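Local coordinates for protein arabinogalactan endo-1,4-beta-galactosidase (Ignisphaera aggregans, PDB 7OSK) that probably hydrolyses internal beta-1,4-galactosidic bonds of galactan, this chain being the calcium-binding family 53 catalytic domain of a longer hyperthermostable archaeal enzyme, at residues P264-T269 with P306-S311; G268-F273 with A328-D333; Q375-F380 with L385-V390. All blocks are in the same frame, centred on the assembly; numbering follows the deposited sequence.

How the interactions relate
The contacts differ in depth and chemistry. Interaction 3 is buried, joining two parts of the loop region between strand 346-352 and helix 390-393 through leucine packing and one backbone hydrogen bond. Interactions 1 and 2 are partly buried and apolar across their interfaces: an aromatic pair in the first, whose 306-311 loop binds calcium, and a methionine against a phenylalanine edge between two helices in the second. They share Gly268 and Thr269, and Pro264 CG packs on Phe330 CE1. Interactions 1 and 3 meet where Tyr265 OH is hydrogen-bonded to Gln375 NE2. Interactions 2 and 3 meet where Ile331 CG2 lies against Val390 CG1.

Interaction 1 (P264-T269 with P306-S311); sequences PYWHGT and PNIFGS. With CA (calcium ion), chain C.
Phe309 turns an edge of its ring toward the face of Tyr265 in an offset edge-to-face pair. The planes stand at 70° and the centroids are 4.8 Å apart, with the approach concentrated on one side of each ring, where CE2 of Phe309 lies 3.2 Å from CD2 of Tyr265. Tyr265 CG sits between its own backbone N and carbonyl carbon (chi1 43°), a setting that directs the ring at the 306-311 loop. Alongside, Trp266 and Ile308 approach at about a right angle: the CG2 branch of Ile308 reaches the six-membered part of the indole, 3.4 Å from Trp266 CZ2. The two contacts join the short, weakly bonded helical turn 264-267, which follows barrel strand 257-261 of the TIM-barrel fold, to the long loop after strand 287-293. That loop binds calcium through Asn307 OD1, at 2.5 Å from the ion; the side chains of Asp301, Asp303 and Glu373 and the carbonyl O atoms of His305 and Asn370 are further ligands. Within segment 264-269, CE1 of Tyr265 lies 3.7 Å above the plane of the Trp266 ring, over its centre. Tyr265 OH is hydrogen-bonded to Gln375 NE2, while Phe309 packs edge-to-face with Tyr295 as well.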
loop_
_atom_site.group_PDB
_atom_site.type_symbol
_atom_site.label_atom_id
_atom_site.label_comp_id
_atom_site.label_asym_id
_atom_site.label_seq_id
_atom_site.Cartn_x
_atom_site.Cartn_y
_atom_site.Cartn_z
ATOM N N PRO A 264 8.641 10.660 3.164
ATOM C CA PRO A 264 9.687 11.504 3.760
ATOM C C PRO A 264 9.207 12.897 4.160
ATOM O O PRO A 264 9.671 13.447 5.159
ATOM C CB PRO A 264 10.734 11.606 2.645
ATOM C CG PRO A 264 10.499 10.435 1.782
ATOM C CD PRO A 264 9.029 10.183 1.824
ATOM N N TYR A 265 8.285 13.453 3.381
ATOM C CA TYR A 265 7.781 14.804 3.623
ATOM C C TYR A 265 6.794 14.853 4.790
ATOM O O TYR A 265 6.239 15.909 5.096
ATOM C CB TYR A 265 7.122 15.364 2.353
ATOM C CG TYR A 265 6.225 14.388 1.612
ATOM C CD1 TYR A 265 4.917 14.157 2.023
ATOM C CD2 TYR A 265 6.687 13.704 0.495
ATOM C CE1 TYR A 265 4.097 13.271 1.341
ATOM C CE2 TYR A 265 5.877 12.818 -0.190
ATOM C CZ TYR A 265 4.585 12.607 0.236
ATOM O OH TYR A 265 3.782 11.724 -0.448
ATOM N N TRP A 266 6.586 13.711 5.440
ATOM C CA TRP A 266 5.663 13.605 6.565
ATOM C C TRP A 266 6.311 12.949 7.773
ATOM O O TRP A 266 6.129 13.394 8.903
ATOM C CB TRP A 266 4.427 12.792 6.172
ATOM C CG TRP A 266 3.368 13.552 5.443
ATOM C CD1 TRP A 266 3.198 14.905 5.406
ATOM C CD2 TRP A 266 2.318 12.995 4.645
ATOM N NE1 TRP A 266 2.109 15.225 4.633
ATOM C CE2 TRP A 266 1.552 14.069 4.153
ATOM C CE3 TRP A 266 1.953 11.691 4.296
ATOM C CZ2 TRP A 266 0.443 13.880 3.333
ATOM C CZ3 TRP A 266 0.853 11.506 3.480
ATOM C CH2 TRP A 266 0.111 12.594 3.007
ATOM N N HIS A 267 7.069 11.887 7.522
ATOM C CA HIS A 267 7.471 10.967 8.579
ATOM C C HIS A 267 8.929 11.116 9.004
ATOM O O HIS A 267 9.297 10.697 10.100
ATOM C CB HIS A 267 7.196 9.534 8.123
ATOM C CG HIS A 267 5.741 9.245 7.910
ATOM N ND1 HIS A 267 5.278 8.478 6.865
ATOM C CD2 HIS A 267 4.646 9.624 8.612
ATOM C CE1 HIS A 267 3.961 8.397 6.929
ATOM N NE2 HIS A 267 3.552 9.082 7.981
ATOM N N GLY A 268 9.755 11.710 8.149
ATOM C CA GLY A 268 11.123 12.026 8.525
ATOM C C GLY A 268 12.152 11.864 7.423
ATOM O O GLY A 268 11.817 11.665 6.254
ATOM N N THR A 269 13.419 11.950 7.812
ATOM C CA THR A 269 14.531 11.855 6.876
ATOM C C THR A 269 14.869 10.403 6.570
ATOM O O THR A 269 14.311 9.484 7.170
ATOM C CB THR A 269 15.789 12.550 7.430
ATOM O OG1 THR A 269 16.223 11.881 8.623
ATOM C CG2 THR A 269 15.500 14.011 7.741
ATOM N N PRO A 306 -5.958 20.766 -6.347
ATOM C CA PRO A 306 -4.687 20.912 -5.620
ATOM C C PRO A 306 -4.156 19.606 -5.039
ATOM O O PRO A 306 -4.925 18.809 -4.503
ATOM C CB PRO A 306 -5.037 21.892 -4.499
ATOM C CG PRO A 306 -6.152 22.694 -5.040
ATOM C CD PRO A 306 -6.949 21.764 -5.903
ATOM N N ASN A 307 -2.848 19.399 -5.149
ATOM C CA ASN A 307 -2.222 18.171 -4.679
ATOM C C ASN A 307 -1.682 18.305 -3.261
ATOM O O ASN A 307 -1.468 19.409 -2.766
ATOM C CB ASN A 307 -1.089 17.757 -5.624
ATOM C CG ASN A 307 -1.509 17.774 -7.083
ATOM O OD1 ASN A 307 -2.414 17.044 -7.493
ATOM N ND2 ASN A 307 -0.840 18.601 -7.879
ATOM N N ILE A 308 -1.470 17.165 -2.618
ATOM C CA ILE A 308 -0.879 17.117 -1.289
ATOM C C ILE A 308 0.568 17.599 -1.366
ATOM O O ILE A 308 1.031 18.364 -0.518
ATOM C CB ILE A 308 -0.960 15.690 -0.712
ATOM C CG1 ILE A 308 -2.375 15.436 -0.187
ATOM C CG2 ILE A 308 0.054 15.481 0.407
ATOM C CD1 ILE A 308 -2.793 13.987 -0.195
ATOM N N PHE A 309 1.275 17.133 -2.392
ATOM C CA PHE A 309 2.613 17.625 -2.712
ATOM C C PHE A 309 2.474 18.856 -3.612
ATOM O O PHE A 309 2.486 18.755 -4.839
ATOM C CB PHE A 309 3.441 16.521 -3.384
ATOM C CG PHE A 309 4.902 16.532 -3.013
ATOM C CD1 PHE A 309 5.648 17.697 -3.065
ATOM C CD2 PHE A 309 5.528 15.365 -2.607
ATOM C CE1 PHE A 309 6.996 17.692 -2.726
ATOM C CE2 PHE A 309 6.872 15.356 -2.270
ATOM C CZ PHE A 309 7.603 16.520 -2.327
ATOM N N GLY A 310 2.337 20.022 -2.983
ATOM C CA GLY A 310 1.920 21.225 -3.684
ATOM C C GLY A 310 3.014 22.243 -3.930
ATOM O O GLY A 310 3.257 22.639 -5.069
ATOM N N SER A 311 3.664 22.676 -2.854
ATOM C CA SER A 311 4.692 23.705 -2.928
ATOM C C SER A 311 6.057 23.128 -2.589
ATOM O O SER A 311 6.166 21.975 -2.171
ATOM C CB SER A 311 4.355 24.849 -1.974
ATOM O OG SER A 311 4.077 24.346 -0.680
HETATM CA CA CA C . -4.222 17.393 -9.181
#

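Interaction 2 (G268-F273 with A328-D333)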
loop_
_atom_site.group_PDB
_atom_site.type_symbol
_atom_site.label_atom_id
_atom_site.label_comp_id
_atom_site.label_asym_id
_atom_site.label_seq_id
_atom_site.Cartn_x
_atom_site.Cartn_y
_atom_site.Cartn_z
ATOM N N GLY A 268 9.755 11.710 8.149
ATOM C CA GLY A 268 11.123 12.026 8.525
ATOM C C GLY A 268 12.152 11.864 7.423
ATOM O O GLY A 268 11.817 11.665 6.254
ATOM N N THR A 269 13.419 11.950 7.812
ATOM C CA THR A 269 14.531 11.855 6.876
ATOM C C THR A 269 14.869 10.403 6.570
ATOM O O THR A 269 14.311 9.484 7.170
ATOM C CB THR A 269 15.789 12.550 7.430
ATOM O OG1 THR A 269 16.223 11.881 8.623
ATOM C CG2 THR A 269 15.500 14.011 7.741
ATOM N N MET A 270 15.788 10.206 5.631
ATOM C CA MET A 270 16.241 8.870 5.271
ATOM C C MET A 270 16.935 8.211 6.460
ATOM O O MET A 270 16.867 6.994 6.634
ATOM C CB MET A 270 17.189 8.930 4.072
ATOM C CG MET A 270 17.436 7.584 3.407
ATOM S SD MET A 270 15.943 6.860 2.697
ATOM C CE MET A 270 15.478 8.116 1.504
ATOM N N ASP A 271 17.600 9.028 7.273
ATOM C CA ASP A 271 18.271 8.539 8.472
ATOM C C ASP A 271 17.261 8.090 9.522
ATOM O O ASP A 271 17.487 7.110 10.230
ATOM C CB ASP A 271 19.186 9.617 9.054
ATOM C CG ASP A 271 20.626 9.467 8.604
ATOM O OD1 ASP A 271 21.169 8.347 8.696
ATOM O OD2 ASP A 271 21.215 10.472 8.156
ATOM N N ASP A 272 16.151 8.815 9.624
ATOM C CA ASP A 272 15.081 8.440 10.542
ATOM C C ASP A 272 14.502 7.084 10.146
ATOM O O ASP A 272 14.064 6.310 10.999
ATOM C CB ASP A 272 13.979 9.502 10.557
ATOM C CG ASP A 272 14.469 10.847 11.062
ATOM O OD1 ASP A 272 15.360 10.869 11.937
ATOM O OD2 ASP A 272 13.962 11.883 10.584
ATOM N N PHE A 273 14.505 6.803 8.846
ATOM C CA PHE A 273 14.042 5.516 8.345
ATOM C C PHE A 273 15.058 4.424 8.665
ATOM O O PHE A 273 14.686 3.309 9.024
ATOM C CB PHE A 273 13.788 5.583 6.837
ATOM C CG PHE A 273 13.345 4.275 6.238
ATOM C CD1 PHE A 273 12.047 3.821 6.410
ATOM C CD2 PHE A 273 14.227 3.500 5.502
ATOM C CE1 PHE A 273 11.638 2.621 5.861
ATOM C CE2 PHE A 273 13.823 2.298 4.950
ATOM C CZ PHE A 273 12.528 1.859 5.130
ATOM N N ALA A 328 13.309 9.228 -8.566
ATOM C CA ALA A 328 14.030 7.977 -8.752
ATOM C C ALA A 328 15.150 7.835 -7.727
ATOM O O ALA A 328 15.379 6.749 -7.191
ATOM C CB ALA A 328 14.590 7.897 -10.163
ATOM N N SER A 329 15.846 8.936 -7.461
ATOM C CA SER A 329 16.935 8.938 -6.490
ATOM C C SER A 329 16.425 8.516 -5.118
ATOM O O SER A 329 17.080 7.755 -4.407
ATOM C CB SER A 329 17.584 10.320 -6.407
ATOM O OG SER A 329 18.153 10.694 -7.649
ATOM N N PHE A 330 15.247 9.012 -4.755
ATOM C CA PHE A 330 14.640 8.666 -3.477
ATOM C C PHE A 330 14.300 7.180 -3.393
ATOM O O PHE A 330 14.579 6.535 -2.380
ATOM C CB PHE A 330 13.379 9.498 -3.241
ATOM C CG PHE A 330 12.434 8.885 -2.250
ATOM C CD1 PHE A 330 12.801 8.740 -0.922
ATOM C CD2 PHE A 330 11.180 8.451 -2.644
ATOM C CE1 PHE A 330 11.937 8.171 -0.007
ATOM C CE2 PHE A 330 10.309 7.883 -1.731
ATOM C CZ PHE A 330 10.689 7.744 -0.412
ATOM N N ILE A 331 13.704 6.641 -4.452
ATOM C CA ILE A 331 13.282 5.242 -4.463
ATOM C C ILE A 331 14.478 4.301 -4.364
ATOM O O ILE A 331 14.472 3.363 -3.564
ATOM C CB ILE A 331 12.471 4.902 -5.733
ATOM C CG1 ILE A 331 11.147 5.671 -5.731
ATOM C CG2 ILE A 331 12.201 3.395 -5.819
ATOM C CD1 ILE A 331 10.332 5.514 -7.006
ATOM N N ARG A 332 15.496 4.541 -5.185
ATOM C CA ARG A 332 16.706 3.727 -5.155
ATOM C C ARG A 332 17.341 3.755 -3.768
ATOM O O ARG A 332 17.803 2.727 -3.268
ATOM C CB ARG A 332 17.713 4.214 -6.200
ATOM C CG ARG A 332 19.004 3.396 -6.267
ATOM C CD ARG A 332 20.236 4.269 -6.040
ATOM N NE ARG A 332 20.506 4.507 -4.621
ATOM C CZ ARG A 332 21.486 3.934 -3.924
ATOM N NH1 ARG A 332 22.322 3.073 -4.493
ATOM N NH2 ARG A 332 21.637 4.228 -2.640
ATOM N N ASP A 333 17.355 4.932 -3.148
ATOM C CA ASP A 333 17.981 5.103 -1.842
ATOM C C ASP A 333 17.159 4.451 -0.731
ATOM O O ASP A 333 17.710 4.018 0.281
ATOM C CB ASP A 333 18.189 6.591 -1.544
ATOM C CG ASP A 333 19.259 7.218 -2.419
ATOM O OD1 ASP A 333 20.008 6.468 -3.079
ATOM O OD2 ASP A 333 19.356 8.462 -2.444
#
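Met270 brings its terminal methyl to the edge of the Phe330 ring, near the ring plane. CE is 3.7 Å from Phe330 CD1 and slightly farther from CE1, so the methyl addresses the side of the ring that these two carbons share. A looser approach sets Met270 SD 4.1 Å from the carbonyl O of Asp333, one helical turn along from Phe330. The methionine chain leaves with CG opposite the backbone N (chi1 -165°) and then bends at both chi2 and chi3, which swings the methyl over to the ring.

Behind Met270, the start of its helix is fixed by a capping box. Asp272 N donates to Thr269 OG1 over 3.2 Å, and Thr269 N donates in return to Asp272 OD2 over 2.8 Å, nearly straight at 166°. The carboxylate oxygen is met on its anti side, with the donor 34° out of the carboxylate plane. Gly268, just before the cap, has a positive phi, where the chain turns from one helix into the next. On the other segment, Asp333 OD1 forms a salt bridge with Arg332 NE, while its OD2 is hydrogen-bonded to Tyr320 OH.

The contact thus lies between helices 270-283 and 324-342 of the barrel's outer layer. Met270 also touches Ala337 farther along the latter, and Phe330 reaches inward to Thr293 on strand 287-293.

Interaction 3 (Q375-F380 with L385-V390)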
loop_
_atom_site.group_PDB
_atom_site.type_symbol
_atom_site.label_atom_id
_atom_site.label_comp_id
_atom_site.label_asym_id
_atom_site.label_seq_id
_atom_site.Cartn_x
_atom_site.Cartn_y
_atom_site.Cartn_z
ATOM N N GLN A 375 2.788 12.584 -8.037
ATOM C CA GLN A 375 3.536 11.588 -7.273
ATOM C C GLN A 375 3.396 10.193 -7.874
ATOM O O GLN A 375 3.907 9.224 -7.320
ATOM C CB GLN A 375 3.071 11.558 -5.818
ATOM C CG GLN A 375 3.483 12.763 -4.999
ATOM C CD GLN A 375 3.282 12.542 -3.513
ATOM O OE1 GLN A 375 2.611 13.325 -2.842
ATOM N NE2 GLN A 375 3.866 11.469 -2.991
ATOM N N ALA A 376 2.692 10.087 -8.995
ATOM C CA ALA A 376 2.570 8.814 -9.697
ATOM C C ALA A 376 3.859 8.521 -10.456
ATOM O O ALA A 376 4.738 9.374 -10.541
ATOM C CB ALA A 376 1.381 8.837 -10.646
ATOM N N LEU A 377 3.972 7.309 -10.993
ATOM C CA LEU A 377 5.133 6.935 -11.798
ATOM C C LEU A 377 4.826 7.072 -13.290
ATOM O O LEU A 377 5.629 6.679 -14.139
ATOM C CB LEU A 377 5.574 5.507 -11.466
ATOM C CG LEU A 377 6.111 5.301 -10.044
ATOM C CD1 LEU A 377 6.363 3.828 -9.759
ATOM C CD2 LEU A 377 7.386 6.100 -9.825
ATOM N N PHE A 378 3.658 7.635 -13.594
ATOM C CA PHE A 378 3.259 7.963 -14.959
ATOM C C PHE A 378 2.933 9.451 -15.021
ATOM O O PHE A 378 2.509 10.031 -14.021
ATOM C CB PHE A 378 2.042 7.140 -15.392
ATOM C CG PHE A 378 2.287 5.660 -15.428
ATOM C CD1 PHE A 378 2.254 4.910 -14.266
ATOM C CD2 PHE A 378 2.535 5.013 -16.629
ATOM C CE1 PHE A 378 2.474 3.545 -14.296
ATOM C CE2 PHE A 378 2.756 3.647 -16.667
ATOM C CZ PHE A 378 2.724 2.913 -15.498
ATOM N N ASP A 379 3.123 10.075 -16.181
ATOM C CA ASP A 379 2.800 11.493 -16.319
ATOM C C ASP A 379 1.304 11.680 -16.567
ATOM O O ASP A 379 0.540 10.714 -16.570
ATOM C CB ASP A 379 3.624 12.149 -17.438
ATOM C CG ASP A 379 3.388 11.526 -18.808
ATOM O OD1 ASP A 379 2.269 11.047 -19.092
ATOM O OD2 ASP A 379 4.341 11.537 -19.617
ATOM N N PHE A 380 0.897 12.926 -16.782
ATOM C CA PHE A 380 -0.515 13.263 -16.923
ATOM C C PHE A 380 -1.116 12.629 -18.172
ATOM O O PHE A 380 -2.312 12.341 -18.219
ATOM C CB PHE A 380 -0.691 14.783 -16.963
ATOM C CG PHE A 380 -0.036 15.498 -15.812
ATOM C CD1 PHE A 380 0.168 14.851 -14.605
ATOM C CD2 PHE A 380 0.380 16.813 -15.937
ATOM C CE1 PHE A 380 0.772 15.500 -13.545
ATOM C CE2 PHE A 380 0.983 17.470 -14.877
ATOM C CZ PHE A 380 1.179 16.811 -13.681
ATOM N N LEU A 385 6.919 7.375 -16.767
ATOM C CA LEU A 385 8.059 8.228 -16.471
ATOM C C LEU A 385 9.341 7.405 -16.536
ATOM O O LEU A 385 9.326 6.216 -16.220
ATOM C CB LEU A 385 7.911 8.869 -15.091
ATOM C CG LEU A 385 6.688 9.764 -14.891
ATOM C CD1 LEU A 385 6.558 10.173 -13.431
ATOM C CD2 LEU A 385 6.764 10.995 -15.783
ATOM N N PRO A 386 10.458 8.030 -16.940
ATOM C CA PRO A 386 11.716 7.277 -17.007
ATOM C C PRO A 386 12.214 6.822 -15.637
ATOM O O PRO A 386 13.193 6.082 -15.567
ATOM C CB PRO A 386 12.694 8.274 -17.645
ATOM C CG PRO A 386 12.096 9.617 -17.414
ATOM C CD PRO A 386 10.614 9.419 -17.409
ATOM N N SER A 387 11.548 7.256 -14.570
ATOM C CA SER A 387 11.910 6.847 -13.215
ATOM C C SER A 387 11.232 5.536 -12.822
ATOM O O SER A 387 11.441 5.026 -11.723
ATOM C CB SER A 387 11.550 7.945 -12.210
ATOM O OG SER A 387 10.188 8.317 -12.321
ATOM N N LEU A 388 10.420 4.994 -13.722
ATOM C CA LEU A 388 9.755 3.720 -13.477
ATOM C C LEU A 388 10.746 2.571 -13.620
ATOM O O LEU A 388 10.480 1.456 -13.177
ATOM C CB LEU A 388 8.578 3.535 -14.440
ATOM C CG LEU A 388 7.703 2.290 -14.259
ATOM C CD1 LEU A 388 7.086 2.226 -12.869
ATOM C CD2 LEU A 388 6.623 2.257 -15.321
ATOM N N LYS A 389 11.890 2.853 -14.238
ATOM C CA LYS A 389 12.936 1.854 -14.427
ATOM C C LYS A 389 13.788 1.687 -13.173
ATOM O O LYS A 389 14.771 0.947 -13.176
ATOM C CB LYS A 389 13.835 2.234 -15.606
ATOM C CG LYS A 389 13.115 2.356 -16.934
ATOM C CD LYS A 389 14.062 2.848 -18.016
ATOM C CE LYS A 389 13.362 2.976 -19.357
ATOM N NZ LYS A 389 14.271 3.530 -20.399
ATOM N N VAL A 390 13.416 2.382 -12.104
ATOM C CA VAL A 390 14.174 2.316 -10.861
ATOM C C VAL A 390 14.098 0.911 -10.268
ATOM O O VAL A 390 15.031 0.459 -9.609
ATOM C CB VAL A 390 13.662 3.352 -9.832
ATOM C CG1 VAL A 390 12.242 3.016 -9.383
ATOM C CG2 VAL A 390 14.603 3.436 -8.636
#
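Leu385 lies against residues 376-379, mostly their backbone, and each of its side-chain carbons has a neighbour there. CB is 3.3 Å from the carbonyl O of Leu377, and CG keeps close to the same carbonyl. CG lies anti to the carbonyl carbon of its own residue (chi1 -61°), which sets it over Leu377 O; the fork beyond it then reaches Ala376 on one branch and Asp379 on the other. CD1 comes within 3.5 Å of Ala376 O, and CD2 lies 3.7 Å from Asp379 CB.

The backbone of Leu385 fixes the same junction. Its N donates to Leu377 O over 3.0 Å with an N-H...O angle of 157°, and the donor is tilted 24° from the carbonyl plane. The neighbouring acceptor, Ala376 O, takes a hydrogen bond from Gln327 NE2 of helix 324-342.

Leu388 adds a second apolar contact, reached by a chain that crosses Leu377 at about a right angle. Its CD1 meets Leu377 CD1 at 3.6 Å, whereas CD2 lies obliquely to the Phe378 ring, 4.0 Å from CZ. Phe378 and Leu388 both pack on Ile82 of helix 79-85, so this side of the contact faces another helix of the barrel.

Asp379 OD1 is held by Arg383 N within the intervening turn. The arrangement closes the chain back on itself after strand 346-352, the eighth strand of the TIM barrel characteristic of family 53 glycoside hydrolases, soon after calcium ligands Asn370 and Glu373.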